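Local coordinates for cobalamin biosynthesis precorrin-6Y methylase (cbiE) (Archaeoglobus fulgidus, PDB 2BB3), which probably methylates a precorrin intermediate on the route to adenosylcobalamin, with S-adenosyl-L-methionine as the methyl donor, at residues A[80-85]-A[89-94]; A[130-135]-A[192-197]; A[25-30]-A[41-46]. All coordinates share one frame; numbering follows the deposited sequence.

Contact 1 (A[80-85]-A[89-94])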
loop_
_atom_site.group_PDB
_atom_site.type_symbol
_atom_site.label_atom_id
_atom_site.label_comp_id
_atom_site.label_asym_id
_atom_site.label_seq_id
_atom_site.Cartn_x
_atom_site.Cartn_y
_atom_site.Cartn_z
ATOM N N ARG A 80 20.537 13.581 -6.914
ATOM C CA ARG A 80 21.507 13.337 -7.973
ATOM C C ARG A 80 22.860 13.010 -7.351
ATOM O O ARG A 80 23.554 12.088 -7.796
ATOM C CB ARG A 80 21.656 14.556 -8.894
ATOM C CG ARG A 80 20.544 14.719 -9.915
ATOM C CD ARG A 80 20.943 15.662 -11.064
ATOM N NE ARG A 80 19.768 16.055 -11.835
ATOM C CZ ARG A 80 18.775 16.805 -11.355
ATOM N NH1 ARG A 80 18.821 17.255 -10.107
ATOM N NH2 ARG A 80 17.715 17.081 -12.111
ATOM N N ARG A 81 23.229 13.763 -6.317
ATOM C CA ARG A 81 24.498 13.544 -5.622
ATOM C C ARG A 81 24.523 12.101 -5.128
ATOM O O ARG A 81 25.385 11.312 -5.534
ATOM C CB ARG A 81 24.633 14.514 -4.437
ATOM C CG ARG A 81 26.052 14.623 -3.875
ATOM C CD ARG A 81 26.172 15.607 -2.700
ATOM N NE ARG A 81 25.629 16.929 -3.015
ATOM C CZ ARG A 81 24.404 17.329 -2.685
ATOM N NH1 ARG A 81 23.602 16.509 -2.023
ATOM N NH2 ARG A 81 23.973 18.538 -3.029
ATOM N N ILE A 82 23.564 11.764 -4.265
ATOM C CA ILE A 82 23.436 10.421 -3.710
ATOM C C ILE A 82 23.528 9.381 -4.819
ATOM O O ILE A 82 24.180 8.348 -4.677
ATOM C CB ILE A 82 22.065 10.239 -3.006
ATOM C CG1 ILE A 82 21.969 11.167 -1.797
ATOM C CG2 ILE A 82 21.873 8.781 -2.604
ATOM C CD1 ILE A 82 20.646 11.082 -1.069
HETATM N N MSE A 83 22.847 9.678 -5.920
HETATM C CA MSE A 83 22.793 8.812 -7.090
HETATM C C MSE A 83 24.186 8.487 -7.619
HETATM O O MSE A 83 24.552 7.320 -7.733
HETATM C CB MSE A 83 21.961 9.497 -8.178
HETATM C CG MSE A 83 21.179 8.564 -9.080
HETATM SE SE MSE A 83 19.352 9.173 -9.273
HETATM C CE MSE A 83 18.679 8.470 -7.616
ATOM N N GLU A 84 24.969 9.518 -7.926
ATOM C CA GLU A 84 26.315 9.308 -8.459
ATOM C C GLU A 84 27.229 8.596 -7.467
ATOM O O GLU A 84 28.057 7.771 -7.860
ATOM C CB GLU A 84 26.935 10.645 -8.884
ATOM C CG GLU A 84 28.014 10.513 -9.962
ATOM C CD GLU A 84 27.520 9.764 -11.199
ATOM O OE1 GLU A 84 26.490 10.171 -11.783
ATOM O OE2 GLU A 84 28.168 8.765 -11.587
ATOM N N GLU A 85 27.099 8.910 -6.182
ATOM C CA GLU A 85 27.938 8.257 -5.184
ATOM C C GLU A 85 27.643 6.764 -5.193
ATOM O O GLU A 85 28.446 5.958 -4.728
ATOM C CB GLU A 85 27.656 8.811 -3.785
ATOM C CG GLU A 85 28.789 8.582 -2.788
ATOM C CD GLU A 85 28.293 8.179 -1.414
ATOM O OE1 GLU A 85 27.162 8.567 -1.051
ATOM O OE2 GLU A 85 29.043 7.482 -0.692
ATOM N N ARG A 89 30.053 3.271 -4.486
ATOM C CA ARG A 89 29.691 2.488 -3.305
ATOM C C ARG A 89 28.230 2.029 -3.287
ATOM O O ARG A 89 27.405 2.520 -4.053
ATOM C CB ARG A 89 29.997 3.321 -2.048
ATOM C CG ARG A 89 31.439 3.809 -2.019
ATOM C CD ARG A 89 31.665 5.013 -1.120
ATOM N NE ARG A 89 31.919 4.636 0.266
ATOM C CZ ARG A 89 30.989 4.583 1.212
ATOM N NH1 ARG A 89 29.730 4.889 0.922
ATOM N NH2 ARG A 89 31.320 4.227 2.451
ATOM N N GLU A 90 27.933 1.063 -2.419
ATOM C CA GLU A 90 26.578 0.542 -2.272
ATOM C C GLU A 90 25.771 1.506 -1.415
ATOM O O GLU A 90 26.019 1.670 -0.218
ATOM C CB GLU A 90 26.609 -0.849 -1.644
ATOM C CG GLU A 90 27.140 -1.893 -2.605
ATOM C CD GLU A 90 27.729 -3.104 -1.912
ATOM O OE1 GLU A 90 28.357 -3.930 -2.614
ATOM O OE2 GLU A 90 27.572 -3.240 -0.678
ATOM N N VAL A 91 24.803 2.148 -2.052
ATOM C CA VAL A 91 23.972 3.127 -1.398
ATOM C C VAL A 91 22.540 2.657 -1.217
ATOM O O VAL A 91 21.994 1.926 -2.044
ATOM C CB VAL A 91 23.956 4.442 -2.213
ATOM C CG1 VAL A 91 23.068 5.469 -1.526
ATOM C CG2 VAL A 91 25.376 4.961 -2.385
ATOM N N ALA A 92 21.952 3.075 -0.105
ATOM C CA ALA A 92 20.571 2.763 0.207
ATOM C C ALA A 92 19.959 4.072 0.682
ATOM O O ALA A 92 20.587 4.833 1.420
ATOM C CB ALA A 92 20.487 1.723 1.296
ATOM N N VAL A 93 18.751 4.350 0.223
ATOM C CA VAL A 93 18.051 5.540 0.632
ATOM C C VAL A 93 16.808 4.987 1.285
ATOM O O VAL A 93 16.120 4.145 0.708
ATOM C CB VAL A 93 17.646 6.422 -0.566
ATOM C CG1 VAL A 93 16.916 7.669 -0.078
ATOM C CG2 VAL A 93 18.879 6.823 -1.370
ATOM N N ILE A 94 16.538 5.444 2.501
ATOM C CA ILE A 94 15.375 5.001 3.231
ATOM C C ILE A 94 14.355 6.119 3.199
ATOM O O ILE A 94 14.668 7.264 3.499
ATOM C CB ILE A 94 15.715 4.687 4.690
ATOM C CG1 ILE A 94 16.795 3.605 4.746
ATOM C CG2 ILE A 94 14.460 4.213 5.418
ATOM C CD1 ILE A 94 17.141 3.173 6.180
#
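The CG2 methyl of Ile82 comes down from the helix onto two valines of the strand and straddles the gap between them. Ile82 CG2 lies 3.7 Å from Val91 CG1 and 3.8 Å from Val93 CG2. In Ile82 this methyl is the branch anti to the backbone N, while CG1 runs beside that N (chi1 -65°). Both valines share the trans rotamer, yet they offer different branches: Val91 gives the methyl anti to its N, and Val93 the one anti to its carbonyl carbon. Ile82 crosses Val91 at about a right angle. Helix 76-88 and strand 91-95 form the second half of a right-handed beta-alpha-beta crossover in the parallel sheet, and their short segments run nearly antiparallel, at 148°. Val91 and Val93 also touch Ile24 of the neighbouring strand. At the C-terminal end of helix 76-88, Arg89 N donates to Glu85 O at 3.1 Å, in the carbonyl plane, and Val91 CG2 lies 4.0 Å from that same Glu85 O. The carboxylate of Glu85, in one of two modelled conformers, has OE1 hydrogen-bonded to Tyr51 OH on the next strand. Glu85 OE2 reaches Arg89 NH1 at 3.1 Å in a salt bridge whose hydrogen bond is weak and bent; the two planes are nearly parallel (17° apart), but OE2 approaches the guanidinium obliquely.

Contact 2 (A[130-135]-A[192-197])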
loop_
_atom_site.group_PDB
_atom_site.type_symbol
_atom_site.label_atom_id
_atom_site.label_comp_id
_atom_site.label_asym_id
_atom_site.label_seq_id
_atom_site.Cartn_x
_atom_site.Cartn_y
_atom_site.Cartn_z
ATOM N N LEU A 130 -6.199 3.066 6.204
ATOM C CA LEU A 130 -7.203 2.211 5.582
ATOM C C LEU A 130 -7.542 1.065 6.511
ATOM O O LEU A 130 -8.690 0.630 6.586
ATOM C CB LEU A 130 -6.685 1.678 4.248
ATOM C CG LEU A 130 -7.273 2.253 2.952
ATOM C CD1 LEU A 130 -7.977 3.588 3.172
ATOM C CD2 LEU A 130 -6.174 2.355 1.931
ATOM N N ALA A 131 -6.541 0.569 7.226
ATOM C CA ALA A 131 -6.785 -0.521 8.159
ATOM C C ALA A 131 -7.612 -0.055 9.350
ATOM O O ALA A 131 -8.430 -0.808 9.855
ATOM C CB ALA A 131 -5.477 -1.125 8.628
ATOM N N ARG A 132 -7.406 1.182 9.795
ATOM C CA ARG A 132 -8.193 1.708 10.922
ATOM C C ARG A 132 -9.654 1.900 10.526
ATOM O O ARG A 132 -10.549 1.645 11.314
ATOM C CB ARG A 132 -7.670 3.080 11.380
ATOM C CG ARG A 132 -6.283 3.081 11.965
ATOM C CD ARG A 132 -6.211 2.346 13.295
ATOM N NE ARG A 132 -4.980 2.713 13.975
ATOM C CZ ARG A 132 -3.826 2.073 13.850
ATOM N NH1 ARG A 132 -3.752 1.001 13.065
ATOM N NH2 ARG A 132 -2.740 2.531 14.480
ATOM N N LEU A 133 -9.863 2.357 9.294
ATOM C CA LEU A 133 -11.188 2.655 8.747
ATOM C C LEU A 133 -11.929 1.467 8.162
ATOM O O LEU A 133 -13.129 1.558 7.916
ATOM C CB LEU A 133 -11.071 3.700 7.630
ATOM C CG LEU A 133 -10.509 5.087 7.943
ATOM C CD1 LEU A 133 -10.132 5.770 6.658
ATOM C CD2 LEU A 133 -11.563 5.895 8.693
ATOM N N LYS A 134 -11.223 0.360 7.935
ATOM C CA LYS A 134 -11.835 -0.828 7.321
ATOM C C LYS A 134 -12.288 -0.463 5.900
ATOM O O LYS A 134 -13.352 -0.885 5.454
ATOM C CB LYS A 134 -13.060 -1.318 8.126
ATOM C CG LYS A 134 -12.803 -1.599 9.596
ATOM C CD LYS A 134 -11.723 -2.662 9.786
ATOM C CE LYS A 134 -11.510 -2.967 11.250
ATOM N NZ LYS A 134 -12.760 -3.408 11.916
ATOM N N VAL A 135 -11.482 0.329 5.200
ATOM C CA VAL A 135 -11.810 0.748 3.840
ATOM C C VAL A 135 -10.801 0.184 2.843
ATOM O O VAL A 135 -9.604 0.157 3.119
ATOM C CB VAL A 135 -11.841 2.301 3.730
ATOM C CG1 VAL A 135 -12.008 2.722 2.274
ATOM C CG2 VAL A 135 -13.019 2.850 4.569
ATOM N N GLU A 192 -0.851 9.809 18.544
ATOM C CA GLU A 192 -1.879 9.346 17.620
ATOM C C GLU A 192 -3.290 9.750 18.036
ATOM O O GLU A 192 -3.696 9.527 19.171
ATOM C CB GLU A 192 -1.827 7.816 17.489
ATOM C CG GLU A 192 -2.916 7.263 16.579
ATOM C CD GLU A 192 -2.932 5.750 16.525
ATOM O OE1 GLU A 192 -3.949 5.158 16.938
ATOM O OE2 GLU A 192 -1.934 5.141 16.077
ATOM N N ARG A 193 -4.035 10.332 17.107
ATOM C CA ARG A 193 -5.406 10.760 17.355
ATOM C C ARG A 193 -6.273 10.559 16.132
ATOM O O ARG A 193 -5.822 10.750 15.010
ATOM C CB ARG A 193 -5.486 12.258 17.657
ATOM C CG ARG A 193 -4.960 12.734 18.968
ATOM C CD ARG A 193 -5.361 14.210 19.144
ATOM N NE ARG A 193 -4.892 15.025 18.025
ATOM C CZ ARG A 193 -3.636 15.437 17.861
ATOM N NH1 ARG A 193 -3.310 16.164 16.798
ATOM N NH2 ARG A 193 -2.709 15.153 18.770
ATOM N N ILE A 194 -7.530 10.195 16.347
ATOM C CA ILE A 194 -8.458 10.082 15.237
ATOM C C ILE A 194 -9.598 11.033 15.605
ATOM O O ILE A 194 -10.192 10.903 16.662
ATOM C CB ILE A 194 -8.978 8.630 15.039
ATOM C CG1 ILE A 194 -7.826 7.700 14.626
ATOM C CG2 ILE A 194 -10.060 8.617 13.958
ATOM C CD1 ILE A 194 -8.303 6.284 14.242
ATOM N N ARG A 195 -9.877 12.008 14.750
ATOM C CA ARG A 195 -10.924 12.977 15.049
ATOM C C ARG A 195 -11.945 13.027 13.932
ATOM O O ARG A 195 -11.644 12.663 12.793
ATOM C CB ARG A 195 -10.311 14.373 15.250
ATOM C CG ARG A 195 -9.199 14.419 16.308
ATOM C CD ARG A 195 -8.157 15.499 15.954
ATOM N NE ARG A 195 -8.778 16.807 15.983
ATOM C CZ ARG A 195 -8.270 17.909 15.459
ATOM N NH1 ARG A 195 -7.089 17.909 14.834
ATOM N NH2 ARG A 195 -8.981 19.016 15.544
ATOM N N GLU A 196 -13.166 13.457 14.238
ATOM C CA GLU A 196 -14.202 13.561 13.214
ATOM C C GLU A 196 -14.907 14.906 13.341
ATOM O O GLU A 196 -15.069 15.439 14.439
ATOM C CB GLU A 196 -15.217 12.414 13.313
ATOM C CG GLU A 196 -15.901 12.133 11.978
ATOM C CD GLU A 196 -16.545 10.763 11.891
ATOM O OE1 GLU A 196 -17.787 10.700 11.797
ATOM O OE2 GLU A 196 -15.812 9.752 11.905
ATOM N N GLY A 197 -15.364 15.426 12.208
ATOM C CA GLY A 197 -15.963 16.744 12.168
ATOM C C GLY A 197 -16.152 17.254 10.765
ATOM O O GLY A 197 -15.989 16.516 9.794
#
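Arg132 and Glu192 reach out from opposite directions, one from the last turn of helix 125-133 and the other from the residue just ahead of strand 193-198, and meet in a salt bridge. Arg132 NH2 donates to Glu192 OE2 at 3.2 Å, with an N-H...O angle of 153°. The acceptor sits at the edge of the guanidinium, close to its plane, and the bond is moderately bent. The carboxylate is less well aligned: NH2 approaches OE2 on its syn side but from out of the carboxylate plane, and the two planes are 49° apart. A paired, two-toothed grip does not form, since Glu192 OE1 stays 4.0 Å from Arg132 NE. The torsions explain the meeting. Arg132 bends at chi2 (-68°), whereas Glu192 stretches out with CG anti to its backbone N. Beside the ion pair, Ile194 CD1 packs loosely against the aliphatic base of Arg132, 4.3 Å from its CB. Glu192 OE2 also accepts a hydrogen bond from Cys188 N, so one oxygen ties the hairpin loop to both the start of its second strand and the helix. Cys188 is itself disulfide-bonded to Cys32, and the loop's Leu187 binds S-adenosyl-L-homocysteine. The contact lies at the surface beside the cofactor pocket, where a helix covers the mixed sheet of the second domain, as in the two-domain tetrapyrrole methylases that hold their cofactor in the cleft between domains.

Contact 3 (A[25-30]-A[41-46])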
loop_
_atom_site.group_PDB
_atom_site.type_symbol
_atom_site.label_atom_id
_atom_site.label_comp_id
_atom_site.label_asym_id
_atom_site.label_seq_id
_atom_site.Cartn_x
_atom_site.Cartn_y
_atom_site.Cartn_z
ATOM N N TRP A 25 19.375 1.522 -3.942
ATOM C CA TRP A 25 18.067 1.073 -3.526
ATOM C C TRP A 25 17.374 2.198 -2.768
ATOM O O TRP A 25 18.019 3.005 -2.108
ATOM C CB TRP A 25 18.157 -0.131 -2.588
ATOM C CG TRP A 25 18.282 -1.461 -3.250
ATOM C CD1 TRP A 25 19.439 -2.125 -3.542
ATOM C CD2 TRP A 25 17.209 -2.330 -3.645
ATOM N NE1 TRP A 25 19.153 -3.357 -4.078
ATOM C CE2 TRP A 25 17.797 -3.513 -4.149
ATOM C CE3 TRP A 25 15.809 -2.233 -3.604
ATOM C CZ2 TRP A 25 17.040 -4.579 -4.626
ATOM C CZ3 TRP A 25 15.052 -3.304 -4.080
ATOM C CH2 TRP A 25 15.673 -4.464 -4.578
ATOM N N ILE A 26 16.055 2.257 -2.895
ATOM C CA ILE A 26 15.265 3.214 -2.138
ATOM C C ILE A 26 14.337 2.261 -1.423
ATOM O O ILE A 26 13.543 1.582 -2.066
ATOM C CB ILE A 26 14.445 4.198 -3.005
ATOM C CG1 ILE A 26 15.380 5.128 -3.805
ATOM C CG2 ILE A 26 13.563 5.048 -2.091
ATOM C CD1 ILE A 26 14.666 6.249 -4.588
ATOM N N VAL A 27 14.475 2.179 -0.103
ATOM C CA VAL A 27 13.681 1.265 0.701
ATOM C C VAL A 27 12.768 1.969 1.688
ATOM O O VAL A 27 13.118 3.003 2.246
ATOM C CB VAL A 27 14.598 0.316 1.516
ATOM C CG1 VAL A 27 15.723 -0.206 0.621
ATOM C CG2 VAL A 27 15.181 1.054 2.688
ATOM N N GLY A 28 11.589 1.403 1.903
ATOM C CA GLY A 28 10.665 1.989 2.846
ATOM C C GLY A 28 11.008 1.567 4.260
ATOM O O GLY A 28 11.454 0.437 4.498
ATOM N N SER A 29 10.794 2.467 5.210
ATOM C CA SER A 29 11.072 2.154 6.604
ATOM C C SER A 29 9.802 1.671 7.279
ATOM O O SER A 29 9.835 1.112 8.378
ATOM C CB SER A 29 11.557 3.401 7.329
ATOM O OG SER A 29 10.535 4.382 7.362
ATOM N N GLY A 30 8.673 1.879 6.617
ATOM C CA GLY A 30 7.418 1.489 7.227
ATOM C C GLY A 30 6.825 2.665 7.980
ATOM O O GLY A 30 7.345 3.783 7.907
ATOM N N LYS A 41 15.748 -5.252 5.376
ATOM C CA LYS A 41 16.854 -5.381 6.320
ATOM C C LYS A 41 18.107 -5.910 5.642
ATOM O O LYS A 41 19.210 -5.451 5.924
ATOM C CB LYS A 41 16.464 -6.302 7.481
ATOM C CG LYS A 41 15.274 -5.799 8.278
ATOM C CD LYS A 41 14.830 -6.789 9.352
ATOM C CE LYS A 41 13.380 -6.528 9.750
ATOM N NZ LYS A 41 12.955 -7.317 10.943
ATOM N N GLU A 42 17.942 -6.872 4.746
ATOM C CA GLU A 42 19.089 -7.434 4.047
ATOM C C GLU A 42 19.741 -6.353 3.199
ATOM O O GLU A 42 20.967 -6.195 3.216
ATOM C CB GLU A 42 18.646 -8.616 3.189
ATOM C CG GLU A 42 18.029 -9.757 4.002
ATOM C CD GLU A 42 17.507 -10.888 3.135
ATOM O OE1 GLU A 42 16.896 -11.839 3.692
ATOM O OE2 GLU A 42 17.706 -10.829 1.898
ATOM N N ILE A 43 18.922 -5.600 2.469
ATOM C CA ILE A 43 19.430 -4.513 1.648
ATOM C C ILE A 43 20.160 -3.536 2.560
ATOM O O ILE A 43 21.280 -3.126 2.268
ATOM C CB ILE A 43 18.263 -3.773 0.915
ATOM C CG1 ILE A 43 17.708 -4.656 -0.203
ATOM C CG2 ILE A 43 18.744 -2.460 0.332
ATOM C CD1 ILE A 43 16.359 -4.224 -0.700
ATOM N N ILE A 44 19.534 -3.190 3.681
ATOM C CA ILE A 44 20.126 -2.245 4.617
ATOM C C ILE A 44 21.440 -2.706 5.250
ATOM O O ILE A 44 22.395 -1.933 5.335
ATOM C CB ILE A 44 19.113 -1.860 5.730
ATOM C CG1 ILE A 44 17.986 -1.004 5.135
ATOM C CG2 ILE A 44 19.808 -1.067 6.822
ATOM C CD1 ILE A 44 16.839 -0.720 6.080
ATOM N N GLU A 45 21.463 -3.985 5.636
ATOM C CA GLU A 45 22.603 -4.665 6.256
ATOM C C GLU A 45 23.833 -4.698 5.351
ATOM O O GLU A 45 24.968 -4.724 5.825
ATOM C CB GLU A 45 22.191 -6.112 6.610
ATOM C CG GLU A 45 23.205 -6.933 7.413
ATOM C CD GLU A 45 24.416 -7.385 6.604
ATOM O OE1 GLU A 45 25.544 -7.302 7.137
ATOM O OE2 GLU A 45 24.241 -7.833 5.452
ATOM N N ARG A 46 23.587 -4.681 4.048
ATOM C CA ARG A 46 24.638 -4.752 3.032
ATOM C C ARG A 46 25.118 -3.365 2.604
ATOM O O ARG A 46 26.270 -3.195 2.209
ATOM C CB ARG A 46 24.128 -5.491 1.787
ATOM C CG ARG A 46 23.772 -6.955 2.001
ATOM C CD ARG A 46 25.014 -7.827 2.086
ATOM N NE ARG A 46 24.703 -9.191 2.520
ATOM C CZ ARG A 46 25.019 -10.288 1.836
ATOM N NH1 ARG A 46 25.653 -10.191 0.672
ATOM N NH2 ARG A 46 24.711 -11.487 2.320
#
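This contact is the opening half of a beta-alpha-beta crossover: strand 23-28 of the parallel sheet leads through a loop into helix 38-46, which folds back over one face of that sheet and then passes on to strand 49-52. The axes of the two short segments come within 9.6 Å and run at 129° to each other, and no hydrogen bond joins them; the interface is apolar. Ile43 makes most of the contact from the helix side. Ile43 CD1 stands over the face of the Trp25 indole, 3.5 Å from the centroid of the six-membered ring and 10° off its normal, a CH-pi contact in which the chain meets the ring system at about a right angle. The branching of Ile43 allows it to serve two strand residues at once. CG1, anti to the carbonyl carbon, carries CD1 out over the six-membered ring, while CG2, anti to the backbone N (CG1 at chi1 -72°), stands over the pyrrole end of the same face, Ile43 CG2 3.7 Å from Trp25 CG. Trp25 in turn also touches Lys118 and Glu120 on the neighbouring strand 116-120. Two residues along the strand, on the same side, Val27 CG1 lies 3.8 Å from that same Ile43 CG2, the two side chains sliding past each other in opposite directions. Ile44, which also packs on Ile94 of strand 91-95, completes the patch. Ile44 CD1 comes to 4.2 Å from Val27 CG2, the branch lodged between backbone N and carbonyl carbon.

In the fold
Along the chain contact 3 comes first, then contact 1, then contact 2, each closing before the next opens. Contacts 1 and 3 share the parallel sheet, with centres about 13 Å apart: strands 91-95 and 23-28 lie side by side, probably joined by Val93 O to Val27 N (2.7 Å) and Val93 N to Trp25 O (2.8 Å). Their helices, 76-88 and 38-46, cover opposite faces, making an alpha-beta-alpha sandwich. Contact 2 belongs to the mixed sheet, its centre about 36 Å from that of contact 1 and 28 Å from that of contact 3. The bound S-adenosyl-L-homocysteine lies between the two halves.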